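Local coordinates for protein N-acetylglucosamine-6-phosphate deacetylase (PDB 6FV4) that probably removes the acetyl group from N-acetylglucosamine-6-phosphate, as a metal-dependent hydrolase of the NagA family in carbohydrate metabolism, at residues 65-70 with 324-328; 143-147 with 229-233; 205-209 with 237-243; 370-375 with 385-391. The protein carries 1 engineered substitution. All coordinates share one frame; numbering follows the deposited sequence.

Contact 1 (65-70 with 324-328); sequences VPGFVD and MEQVF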
loop_
_atom_site.group_PDB
_atom_site.type_symbol
_atom_site.label_atom_id
_atom_site.label_comp_id
_atom_site.label_asym_id
_atom_site.label_seq_id
_atom_site.Cartn_x
_atom_site.Cartn_y
_atom_site.Cartn_z
ATOM N N VAL B 65 5.566 23.679 -16.042
ATOM C CA VAL B 65 5.736 22.232 -15.944
ATOM C C VAL B 65 5.761 21.670 -17.359
ATOM O O VAL B 65 5.315 22.329 -18.308
ATOM C CB VAL B 65 4.612 21.583 -15.104
ATOM C CG1 VAL B 65 4.677 22.091 -13.633
ATOM C CG2 VAL B 65 3.247 21.845 -15.751
ATOM N N PRO B 66 6.266 20.454 -17.538
ATOM C CA PRO B 66 6.137 19.804 -18.850
ATOM C C PRO B 66 4.665 19.586 -19.179
ATOM O O PRO B 66 3.800 19.563 -18.298
ATOM C CB PRO B 66 6.874 18.470 -18.680
ATOM C CG PRO B 66 7.618 18.564 -17.345
ATOM C CD PRO B 66 6.882 19.572 -16.527
ATOM N N GLY B 67 4.380 19.449 -20.471
ATOM C CA GLY B 67 3.005 19.197 -20.875
ATOM C C GLY B 67 2.477 17.926 -20.234
ATOM O O GLY B 67 3.219 16.963 -20.015
ATOM N N PHE B 68 1.180 17.934 -19.902
ATOM C CA PHE B 68 0.564 16.736 -19.349
ATOM C C PHE B 68 0.423 15.666 -20.433
ATOM O O PHE B 68 0.197 15.970 -21.606
ATOM C CB PHE B 68 -0.808 17.059 -18.742
ATOM C CG PHE B 68 -0.767 18.106 -17.639
ATOM C CD1 PHE B 68 -1.686 19.150 -17.630
ATOM C CD2 PHE B 68 0.159 18.032 -16.610
ATOM C CE1 PHE B 68 -1.682 20.110 -16.620
ATOM C CE2 PHE B 68 0.173 19.007 -15.587
ATOM C CZ PHE B 68 -0.749 20.040 -15.607
ATOM N N VAL B 69 0.586 14.406 -20.023
ATOM C CA VAL B 69 0.547 13.233 -20.892
ATOM C C VAL B 69 -0.612 12.369 -20.409
ATOM O O VAL B 69 -0.460 11.588 -19.458
ATOM C CB VAL B 69 1.866 12.452 -20.862
ATOM C CG1 VAL B 69 1.789 11.232 -21.794
ATOM C CG2 VAL B 69 3.033 13.361 -21.233
ATOM N N ASP B 70 -1.780 12.512 -21.035
ATOM C CA ASP B 70 -2.974 11.757 -20.648
ATOM C C ASP B 70 -3.051 10.493 -21.488
ATOM O O ASP B 70 -3.307 10.556 -22.699
ATOM C CB ASP B 70 -4.228 12.610 -20.814
ATOM C CG ASP B 70 -5.437 12.019 -20.105
ATOM O OD1 ASP B 70 -6.508 12.677 -20.129
ATOM O OD2 ASP B 70 -5.325 10.910 -19.524
ATOM N N MET B 324 -6.632 16.827 -17.168
ATOM C CA MET B 324 -5.336 16.632 -16.525
ATOM C C MET B 324 -5.002 17.782 -15.594
ATOM O O MET B 324 -4.348 17.565 -14.571
ATOM C CB MET B 324 -4.229 16.451 -17.556
ATOM C CG MET B 324 -4.181 15.066 -18.169
ATOM S SD MET B 324 -3.992 13.628 -17.098
ATOM C CE MET B 324 -2.199 13.505 -16.929
ATOM N N GLU B 325 -5.447 19.000 -15.931
ATOM C CA GLU B 325 -5.294 20.148 -15.043
ATOM C C GLU B 325 -5.928 19.892 -13.675
ATOM O O GLU B 325 -5.360 20.254 -12.638
ATOM C CB GLU B 325 -5.922 21.382 -15.701
ATOM C CG GLU B 325 -6.103 22.564 -14.769
ATOM C CD GLU B 325 -6.695 23.763 -15.464
ATOM O OE1 GLU B 325 -6.770 24.842 -14.850
ATOM O OE2 GLU B 325 -7.071 23.632 -16.640
ATOM N N GLN B 326 -7.117 19.278 -13.651
ATOM C CA GLN B 326 -7.783 19.031 -12.375
ATOM C C GLN B 326 -7.101 17.914 -11.596
ATOM O O GLN B 326 -6.927 18.022 -10.377
ATOM C CB GLN B 326 -9.262 18.696 -12.596
ATOM C CG GLN B 326 -10.120 19.895 -12.983
ATOM C CD GLN B 326 -11.473 19.487 -13.548
ATOM O OE1 GLN B 326 -11.611 19.292 -14.751
ATOM N NE2 GLN B 326 -12.482 19.379 -12.684
ATOM N N VAL B 327 -6.713 16.827 -12.263
ATOM C CA VAL B 327 -6.106 15.731 -11.513
ATOM C C VAL B 327 -4.721 16.127 -11.008
ATOM O O VAL B 327 -4.326 15.743 -9.896
ATOM C CB VAL B 327 -6.060 14.437 -12.341
ATOM C CG1 VAL B 327 -7.470 14.066 -12.828
ATOM C CG2 VAL B 327 -5.104 14.570 -13.490
ATOM N N PHE B 328 -3.975 16.912 -11.799
ATOM C CA PHE B 328 -2.689 17.436 -11.343
ATOM C C PHE B 328 -2.854 18.235 -10.051
ATOM O O PHE B 328 -2.119 18.027 -9.076
ATOM C CB PHE B 328 -2.069 18.313 -12.435
ATOM C CG PHE B 328 -0.687 18.850 -12.096
ATOM C CD1 PHE B 328 0.448 18.086 -12.326
ATOM C CD2 PHE B 328 -0.530 20.122 -11.566
ATOM C CE1 PHE B 328 1.730 18.588 -12.033
ATOM C CE2 PHE B 328 0.740 20.621 -11.260
ATOM C CZ PHE B 328 1.868 19.850 -11.495
#
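Met324 O, which accepts the N-H of Phe328 at 2.9 Å in the first turn of helix 324-334, also lies over one face of the Phe68 ring, toward its rim. The helix here packs against the strand that opens the amidohydrolase barrel, whose course leads directly to the zinc ligands His72 and His74, and segment 324-328 runs at 108° to strand 68-70. Burial is nearly complete, and two side chains do most of the work. Phe68 turns its CG away from its own carbonyl carbon (chi1 -58°), which carries the ring into the helix. There Phe68 CE2 comes within 3.4 Å of Phe328 CD1. Their planes are inclined at 41° and the centroids stand 5.0 Å apart, an oblique pairing in which Phe68 CZ sits above the face of Phe328, toward its rim. From the other end of that ring, Val65 CG1 meets Phe328 CZ at 4.2 Å. Nearer the helix start, the Met324 and Phe68 side chains slide past each other in opposite directions, with Met324 CB against Phe68 CB at 3.7 Å. Beyond CB the methionine chain bends at both chi2 and chi3, which brings its thioether to Asp70. The Asp70 carboxylate is buried, yet not without partners: OD1 is bonded to the hydroxyl of Thr282, and OD2 receives a weak bond from the backbone N of His72. The thioether thus lines a buried carboxylate about 5 Å from the side chain of the zinc ligand His72. Met324 SD is 3.7 Å from Asp70 CG, while Met324 CE ends 3.6 Å from Val69 O.

Contact 2 (143-147 with 229-233); sequences STLRC and AMRPI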
loop_
_atom_site.group_PDB
_atom_site.type_symbol
_atom_site.label_atom_id
_atom_site.label_comp_id
_atom_site.label_asym_id
_atom_site.label_seq_id
_atom_site.Cartn_x
_atom_site.Cartn_y
_atom_site.Cartn_z
ATOM N N SER B 143 -13.452 -8.637 -18.652
ATOM C CA SER B 143 -14.317 -9.569 -17.939
ATOM C C SER B 143 -14.709 -9.050 -16.564
ATOM O O SER B 143 -14.324 -9.635 -15.549
ATOM C CB SER B 143 -13.633 -10.928 -17.791
ATOM O OG SER B 143 -14.591 -11.938 -17.522
ATOM N N THR B 144 -15.463 -7.959 -16.505
ATOM C CA THR B 144 -16.064 -7.577 -15.236
ATOM C C THR B 144 -17.443 -6.991 -15.493
ATOM O O THR B 144 -17.721 -6.439 -16.568
ATOM C CB THR B 144 -15.197 -6.582 -14.436
ATOM O OG1 THR B 144 -15.739 -6.446 -13.120
ATOM C CG2 THR B 144 -15.179 -5.208 -15.091
ATOM N N LEU B 145 -18.313 -7.153 -14.499
ATOM C CA LEU B 145 -19.633 -6.541 -14.491
ATOM C C LEU B 145 -19.737 -5.430 -13.457
ATOM O O LEU B 145 -20.827 -4.881 -13.257
ATOM C CB LEU B 145 -20.710 -7.603 -14.240
ATOM C CG LEU B 145 -20.647 -8.849 -15.125
ATOM C CD1 LEU B 145 -21.896 -9.721 -14.960
ATOM C CD2 LEU B 145 -20.443 -8.459 -16.598
ATOM N N ARG B 146 -18.634 -5.094 -12.791
ATOM C CA ARG B 146 -18.646 -4.065 -11.762
ATOM C C ARG B 146 -18.957 -2.705 -12.377
ATOM O O ARG B 146 -18.871 -2.507 -13.596
ATOM C CB ARG B 146 -17.303 -4.020 -11.022
ATOM C CG ARG B 146 -17.034 -5.262 -10.191
ATOM C CD ARG B 146 -15.636 -5.290 -9.573
ATOM N NE ARG B 146 -15.426 -6.587 -8.937
ATOM C CZ ARG B 146 -15.730 -6.858 -7.672
ATOM N NH1 ARG B 146 -16.216 -5.911 -6.884
ATOM N NH2 ARG B 146 -15.531 -8.080 -7.194
ATOM N N CYS B 147 -19.347 -1.770 -11.515
ATOM C CA CYS B 147 -19.590 -0.404 -11.951
ATOM C C CYS B 147 -18.333 0.163 -12.594
ATOM O O CYS B 147 -17.235 0.076 -12.035
ATOM C CB CYS B 147 -20.030 0.461 -10.777
ATOM S SG CYS B 147 -21.695 0.075 -10.205
ATOM N N ALA B 229 -13.315 -0.841 -11.538
ATOM C CA ALA B 229 -13.651 -1.979 -12.406
ATOM C C ALA B 229 -12.729 -3.165 -12.143
ATOM O O ALA B 229 -12.272 -3.846 -13.059
ATOM C CB ALA B 229 -13.618 -1.584 -13.884
ATOM N N MET B 230 -12.464 -3.428 -10.873
ATOM C CA MET B 230 -11.439 -4.379 -10.497
ATOM C C MET B 230 -11.850 -5.018 -9.179
ATOM O O MET B 230 -12.470 -4.362 -8.342
ATOM C CB MET B 230 -10.099 -3.640 -10.383
ATOM C CG MET B 230 -8.930 -4.420 -9.866
ATOM S SD MET B 230 -7.489 -3.326 -9.924
ATOM C CE MET B 230 -7.265 -3.175 -11.701
ATOM N N ARG B 231 -11.536 -6.296 -9.022
ATOM C CA ARG B 231 -11.802 -6.982 -7.766
ATOM C C ARG B 231 -11.084 -6.270 -6.617
ATOM O O ARG B 231 -9.941 -5.834 -6.778
ATOM C CB ARG B 231 -11.339 -8.435 -7.875
ATOM C CG ARG B 231 -11.425 -9.233 -6.600
ATOM C CD ARG B 231 -10.746 -10.577 -6.770
ATOM N NE ARG B 231 -11.493 -11.451 -7.662
ATOM C CZ ARG B 231 -11.898 -12.676 -7.339
ATOM N NH1 ARG B 231 -11.625 -13.174 -6.139
ATOM N NH2 ARG B 231 -12.574 -13.401 -8.219
ATOM N N PRO B 232 -11.723 -6.102 -5.462
ATOM C CA PRO B 232 -11.076 -5.392 -4.354
ATOM C C PRO B 232 -10.004 -6.231 -3.667
ATOM O O PRO B 232 -9.855 -7.434 -3.904
ATOM C CB PRO B 232 -12.235 -5.108 -3.393
ATOM C CG PRO B 232 -13.192 -6.222 -3.659
ATOM C CD PRO B 232 -13.126 -6.433 -5.145
ATOM N N ILE B 233 -9.264 -5.556 -2.781
ATOM C CA ILE B 233 -8.287 -6.220 -1.919
ATOM C C ILE B 233 -9.011 -6.920 -0.778
ATOM O O ILE B 233 -9.790 -6.296 -0.042
ATOM C CB ILE B 233 -7.267 -5.213 -1.365
ATOM C CG1 ILE B 233 -6.502 -4.515 -2.499
ATOM C CG2 ILE B 233 -6.269 -5.915 -0.419
ATOM C CD1 ILE B 233 -5.722 -3.285 -2.012
#
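Arg146 leaves its backbone beside Ala229 and stretches along the chain from Met230 to Pro232. The two segments are loops of the amidohydrolase barrel, one following strand 134-138 and the other following strand 222-223, and they meet where such loops build the active-site mouth. At the root of the arginine, CB lies 4.4 Å from Ala229 CA, a loose contact. The chain is extended from CG to NE (chi2 174°), which carries its later atoms along Met230, Arg231 and Pro232. Arg146 CD meets Met230 O at 3.5 Å. NE then passes above Arg231 CA, which lies over one face of the guanidinium toward its rim. The same face is covered by Pro232, whose CD stands 3.6 Å from both NH1 and NH2 of Arg146; the proline runs across the arginine at about a right angle. No hydrogen bond joins the two segments. The charge is instead met by Glu206, which forms a salt bridge with NE and also bonds Thr144 OG1, so one carboxylate oxygen serves both side chains. That hydroxyl has a second task, accepting the N-H of Arg146, N to OG1 3.2 Å, in an ST turn. Ala229, predicted to contact substrate, adopts a left-handed backbone conformation, and its side chain lies about 5 Å from the bound cadmium ion and close to two of its ligands, His204 and His225. From the other segment, Thr144 CG2 packs 3.8 Å from Ala229 O and 4.1 Å from Ala229 CB.

Contact 3 (205-209 with 237-243); sequences TEATY and EPGPAVA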
loop_
_atom_site.group_PDB
_atom_site.type_symbol
_atom_site.label_atom_id
_atom_site.label_comp_id
_atom_site.label_asym_id
_atom_site.label_seq_id
_atom_site.Cartn_x
_atom_site.Cartn_y
_atom_site.Cartn_z
ATOM N N THR B 205 -11.433 -6.615 -14.605
ATOM C CA THR B 205 -11.132 -8.015 -14.399
ATOM C C THR B 205 -11.517 -8.444 -12.990
ATOM O O THR B 205 -11.468 -7.657 -12.043
ATOM C CB THR B 205 -9.643 -8.277 -14.653
ATOM O OG1 THR B 205 -9.324 -9.627 -14.302
ATOM C CG2 THR B 205 -8.779 -7.319 -13.845
ATOM N N GLU B 206 -11.925 -9.708 -12.893
ATOM C CA GLU B 206 -12.144 -10.426 -11.652
ATOM C C GLU B 206 -11.004 -11.401 -11.361
ATOM O O GLU B 206 -11.194 -12.360 -10.609
ATOM C CB GLU B 206 -13.486 -11.167 -11.714
ATOM C CG GLU B 206 -14.692 -10.261 -11.994
ATOM C CD GLU B 206 -14.923 -9.239 -10.887
ATOM O OE1 GLU B 206 -14.637 -9.556 -9.705
ATOM O OE2 GLU B 206 -15.388 -8.116 -11.192
ATOM N N ALA B 207 -9.826 -11.171 -11.954
ATOM C CA ALA B 207 -8.699 -12.076 -11.787
ATOM C C ALA B 207 -8.232 -12.115 -10.339
ATOM O O ALA B 207 -8.328 -11.133 -9.603
ATOM C CB ALA B 207 -7.527 -11.649 -12.666
ATOM N N THR B 208 -7.695 -13.258 -9.943
ATOM C CA THR B 208 -7.097 -13.360 -8.629
ATOM C C THR B 208 -5.694 -12.752 -8.649
ATOM O O THR B 208 -5.151 -12.380 -9.702
ATOM C CB THR B 208 -7.057 -14.818 -8.173
ATOM O OG1 THR B 208 -6.135 -15.547 -8.992
ATOM C CG2 THR B 208 -8.449 -15.463 -8.286
ATOM N N TYR B 209 -5.116 -12.642 -7.454
ATOM C CA TYR B 209 -3.727 -12.215 -7.319
ATOM C C TYR B 209 -2.802 -13.070 -8.177
ATOM O O TYR B 209 -1.944 -12.545 -8.894
ATOM C CB TYR B 209 -3.304 -12.278 -5.843
ATOM C CG TYR B 209 -1.798 -12.158 -5.646
ATOM C CD1 TYR B 209 -1.182 -10.917 -5.582
ATOM C CD2 TYR B 209 -0.998 -13.287 -5.541
ATOM C CE1 TYR B 209 0.199 -10.807 -5.415
ATOM C CE2 TYR B 209 0.383 -13.185 -5.372
ATOM C CZ TYR B 209 0.970 -11.946 -5.316
ATOM O OH TYR B 209 2.332 -11.844 -5.157
ATOM N N GLU B 237 -7.498 -13.160 -0.275
ATOM C CA GLU B 237 -7.316 -13.096 -1.729
ATOM C C GLU B 237 -7.043 -11.633 -2.067
ATOM O O GLU B 237 -7.986 -10.819 -2.145
ATOM C CB GLU B 237 -8.534 -13.659 -2.465
ATOM C CG GLU B 237 -8.559 -13.290 -3.947
ATOM C CD GLU B 237 -7.243 -13.650 -4.612
ATOM O OE1 GLU B 237 -6.612 -12.731 -5.158
ATOM O OE2 GLU B 237 -6.841 -14.835 -4.593
ATOM N N PRO B 238 -5.763 -11.257 -2.234
ATOM C CA PRO B 238 -5.430 -9.838 -2.443
ATOM C C PRO B 238 -5.972 -9.239 -3.739
ATOM O O PRO B 238 -6.154 -8.016 -3.824
ATOM C CB PRO B 238 -3.888 -9.835 -2.448
ATOM C CG PRO B 238 -3.471 -11.114 -1.839
ATOM C CD PRO B 238 -4.554 -12.106 -2.186
ATOM N N GLY B 239 -6.214 -10.043 -4.763
ATOM C CA GLY B 239 -6.747 -9.508 -5.993
ATOM C C GLY B 239 -5.688 -8.798 -6.812
ATOM O O GLY B 239 -4.510 -8.742 -6.438
ATOM N N PRO B 240 -6.097 -8.220 -7.946
ATOM C CA PRO B 240 -5.101 -7.724 -8.902
ATOM C C PRO B 240 -4.372 -6.477 -8.439
ATOM O O PRO B 240 -3.199 -6.321 -8.782
ATOM C CB PRO B 240 -5.931 -7.455 -10.174
ATOM C CG PRO B 240 -7.314 -8.062 -9.904
ATOM C CD PRO B 240 -7.473 -7.988 -8.417
ATOM N N ALA B 241 -5.022 -5.590 -7.675
ATOM C CA ALA B 241 -4.376 -4.342 -7.270
ATOM C C ALA B 241 -3.059 -4.592 -6.545
ATOM O O ALA B 241 -2.111 -3.802 -6.691
ATOM C CB ALA B 241 -5.309 -3.516 -6.375
ATOM N N VAL B 242 -2.970 -5.688 -5.791
ATOM C CA VAL B 242 -1.768 -5.935 -4.998
ATOM C C VAL B 242 -0.663 -6.525 -5.862
ATOM O O VAL B 242 0.501 -6.117 -5.750
ATOM C CB VAL B 242 -2.101 -6.819 -3.778
ATOM C CG1 VAL B 242 -0.827 -7.326 -3.096
ATOM C CG2 VAL B 242 -2.941 -6.011 -2.784
ATOM N N ALA B 243 -1.010 -7.469 -6.757
ATOM C CA ALA B 243 -0.049 -7.942 -7.753
ATOM C C ALA B 243 0.500 -6.785 -8.572
ATOM O O ALA B 243 1.707 -6.719 -8.839
ATOM C CB ALA B 243 -0.693 -8.990 -8.672
#
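Glu237 reaches across Thr208 at about a right angle, its carboxylate lying against Thr208 CB, which is 3.6 Å from OE2. A bend at chi2 (52°) turns the acid back toward its own chain, so that OE1 serves two backbone groups. Tyr209 N meets it at 2.7 Å on the syn side, and Gly239 N, likewise 2.7 Å from Glu237 OE1, arrives on the anti side and from the opposite face of the carboxylate plane. Thr208 and Gly239 are the N-caps of helices 209-217 and 240-246, two neighbouring helices of the barrel wall, so the carboxylate ties together two helix starts, whose dipoles would be expected to stabilise its negative charge. Tyr209 has CG anti to its backbone N (chi1 167°), which lays the ring beside helix 240-246. The ring's edge meets Ala243 N, 3.6 Å from Tyr209 CD1, and Tyr209 CB rests 3.9 Å from Pro238 CD. The phenol oxygen bonds Glu246, and Ala264 of the second subunit packs against the tyrosine side chain. Pro240 CG presses to 3.2 Å from Ala207 O, a buried carbonyl that has no hydrogen-bonding partner in the model.

Contact 4 (370-375 with 385-391); sequences RADLVV and VMRAGEW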
loop_
_atom_site.group_PDB
_atom_site.type_symbol
_atom_site.label_atom_id
_atom_site.label_comp_id
_atom_site.label_asym_id
_atom_site.label_seq_id
_atom_site.Cartn_x
_atom_site.Cartn_y
_atom_site.Cartn_z
ATOM N N ARG B 370 10.930 18.035 -27.287
ATOM C CA ARG B 370 9.930 18.885 -27.918
ATOM C C ARG B 370 9.387 19.879 -26.902
ATOM O O ARG B 370 9.291 19.590 -25.707
ATOM C CB ARG B 370 8.788 18.060 -28.523
ATOM C CG ARG B 370 8.097 18.796 -29.674
ATOM C CD ARG B 370 7.013 17.982 -30.349
ATOM N NE ARG B 370 5.871 17.772 -29.462
ATOM C CZ ARG B 370 4.797 17.063 -29.787
ATOM N NH1 ARG B 370 4.703 16.496 -30.999
ATOM N NH2 ARG B 370 3.816 16.924 -28.898
ATOM N N ALA B 371 9.064 21.080 -27.384
ATOM C CA ALA B 371 8.712 22.193 -26.509
ATOM C C ALA B 371 7.215 22.132 -26.190
ATOM O O ALA B 371 6.390 22.869 -26.734
ATOM C CB ALA B 371 9.103 23.518 -27.146
ATOM N N ASP B 372 6.876 21.229 -25.271
ATOM C CA ASP B 372 5.520 21.073 -24.761
ATOM C C ASP B 372 5.564 21.435 -23.286
ATOM O O ASP B 372 6.262 20.774 -22.511
ATOM C CB ASP B 372 5.013 19.641 -24.923
ATOM C CG ASP B 372 5.082 19.139 -26.347
ATOM O OD1 ASP B 372 5.262 19.947 -27.283
ATOM O OD2 ASP B 372 4.951 17.915 -26.530
ATOM N N LEU B 373 4.854 22.492 -22.900
ATOM C CA LEU B 373 4.900 22.927 -21.511
ATOM C C LEU B 373 3.581 23.589 -21.148
ATOM O O LEU B 373 2.778 23.943 -22.016
ATOM C CB LEU B 373 6.084 23.871 -21.251
ATOM C CG LEU B 373 6.265 25.144 -22.088
ATOM C CD1 LEU B 373 5.318 26.274 -21.669
ATOM C CD2 LEU B 373 7.723 25.617 -21.981
ATOM N N VAL B 374 3.382 23.770 -19.840
ATOM C CA VAL B 374 2.148 24.314 -19.282
ATOM C C VAL B 374 2.517 25.352 -18.233
ATOM O O VAL B 374 3.430 25.140 -17.431
ATOM C CB VAL B 374 1.259 23.209 -18.663
ATOM C CG1 VAL B 374 0.026 23.817 -17.988
ATOM C CG2 VAL B 374 0.829 22.212 -19.718
ATOM N N VAL B 375 1.843 26.492 -18.268
ATOM C CA VAL B 375 2.093 27.575 -17.334
ATOM C C VAL B 375 0.941 27.595 -16.348
ATOM O O VAL B 375 -0.227 27.568 -16.751
ATOM C CB VAL B 375 2.244 28.922 -18.053
ATOM C CG1 VAL B 375 2.727 29.969 -17.072
ATOM C CG2 VAL B 375 3.235 28.790 -19.216
ATOM N N VAL B 385 -0.450 27.371 -22.488
ATOM C CA VAL B 385 -0.106 26.025 -22.938
ATOM C C VAL B 385 0.724 26.144 -24.204
ATOM O O VAL B 385 0.286 26.761 -25.184
ATOM C CB VAL B 385 -1.344 25.153 -23.229
ATOM C CG1 VAL B 385 -0.906 23.770 -23.723
ATOM C CG2 VAL B 385 -2.231 25.023 -22.003
ATOM N N MET B 386 1.898 25.530 -24.209
ATOM C CA MET B 386 2.712 25.471 -25.412
ATOM C C MET B 386 2.835 24.025 -25.862
ATOM O O MET B 386 2.990 23.122 -25.039
ATOM C CB MET B 386 4.099 26.072 -25.181
ATOM C CG MET B 386 5.054 25.832 -26.348
ATOM S SD MET B 386 6.613 26.661 -26.043
ATOM C CE MET B 386 6.170 28.327 -26.524
ATOM N N ARG B 387 2.751 23.811 -27.175
ATOM C CA ARG B 387 2.903 22.485 -27.759
ATOM C C ARG B 387 3.691 22.609 -29.054
ATOM O O ARG B 387 3.321 23.393 -29.927
ATOM C CB ARG B 387 1.536 21.838 -28.029
ATOM C CG ARG B 387 1.630 20.402 -28.505
ATOM C CD ARG B 387 0.253 19.791 -28.745
ATOM N NE ARG B 387 0.398 18.436 -29.257
ATOM C CZ ARG B 387 0.490 18.104 -30.547
ATOM N NH1 ARG B 387 0.431 19.027 -31.501
ATOM N NH2 ARG B 387 0.644 16.832 -30.881
ATOM N N ALA B 388 4.772 21.835 -29.169
ATOM C CA ALA B 388 5.688 21.906 -30.310
ATOM C C ALA B 388 6.156 23.338 -30.557
ATOM O O ALA B 388 6.213 23.812 -31.696
ATOM C CB ALA B 388 5.050 21.319 -31.570
ATOM N N GLY B 389 6.480 24.040 -29.473
ATOM C CA GLY B 389 7.056 25.370 -29.556
ATOM C C GLY B 389 6.096 26.504 -29.837
ATOM O O GLY B 389 6.539 27.655 -29.930
ATOM N N GLU B 390 4.801 26.235 -29.966
ATOM C CA GLU B 390 3.829 27.278 -30.265
ATOM C C GLU B 390 2.752 27.310 -29.193
ATOM O O GLU B 390 2.397 26.283 -28.616
ATOM C CB GLU B 390 3.203 27.064 -31.638
ATOM C CG GLU B 390 4.259 27.054 -32.725
ATOM C CD GLU B 390 3.700 26.753 -34.084
ATOM O OE1 GLU B 390 2.516 27.081 -34.333
ATOM O OE2 GLU B 390 4.452 26.194 -34.913
ATOM N N TRP B 391 2.238 28.502 -28.922
ATOM C CA TRP B 391 1.200 28.635 -27.908
ATOM C C TRP B 391 -0.106 28.050 -28.442
ATOM O O TRP B 391 -0.677 28.566 -29.409
ATOM C CB TRP B 391 1.038 30.098 -27.515
ATOM C CG TRP B 391 2.260 30.670 -26.873
ATOM C CD1 TRP B 391 3.109 31.610 -27.393
ATOM C CD2 TRP B 391 2.777 30.328 -25.585
ATOM N NE1 TRP B 391 4.123 31.878 -26.499
ATOM C CE2 TRP B 391 3.940 31.103 -25.381
ATOM C CE3 TRP B 391 2.366 29.447 -24.577
ATOM C CZ2 TRP B 391 4.691 31.021 -24.215
ATOM C CZ3 TRP B 391 3.126 29.360 -23.417
ATOM C CH2 TRP B 391 4.273 30.144 -23.249
HETATM O O HOH W 1 1.500 15.247 -29.021
#
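Leu373 and Met386 form an antiparallel hydrogen-bonded pair, with Leu373 N to Met386 O at 2.9 Å and the return bond closing the ring, and a type I' turn from Arg387 to Glu390 then brings Gly389 N onto Ala371 O. Asp372 adds a side-chain bond to the turn: OD1 takes Ala388 N at 2.7 Å in an almost straight bond (175°), nearly in line with the CG-OD1 bond. Arg370 grips the same carboxylate side-on through NE and NH2, its NH2 lying 2.8 Å from Asp372 OD2, and this salt bridge holds the acid toward the turn. A bend at chi3 (68°) folds the arginine back to make that grip. Its CZ lies over one face of the Arg387 guanidinium, toward the rim, with the planes 69° apart. A water accepts from NH2 of both arginines, which should ease the like charges, while Arg387 NE bonds the carbonyl of Thr102. The apolar face is built differently. Leu373 CD1 packs on Met386 CB at 3.7 Å and touches Trp391 CZ3, and the methyl of Met386 lies over the centre of the indole. Ala371 and Leu373 also touch strand 34-39, joining the hairpin of strands 373-376 and 382-387 to the small beta domain that, in metallo-dependent hydrolases of this kind, the two ends of the chain assemble together beside the catalytic barrel.

In the fold
The four contacts fall into two groups on the fold. Contacts 1 and 4 have centres about 12 Å apart and share neighbouring strands, 63-76 and 373-376, so that Val65 O bonds Val374 N where barrel and C-terminal hairpin join. Contacts 2 and 3, with centres about 10 Å apart, lie among loops and helix starts, contact 2 beside the metal site and contact 3 farther out, and their segments alternate along the chain; Glu206 of 205-209 links them through Arg146 and Thr144. Both fall between the two segments of contact 1, whereas contact 4 follows later. About 40 Å separates the centres of contacts 3 and 4, spanning the subunit from helix starts that meet the second subunit to its beta domain.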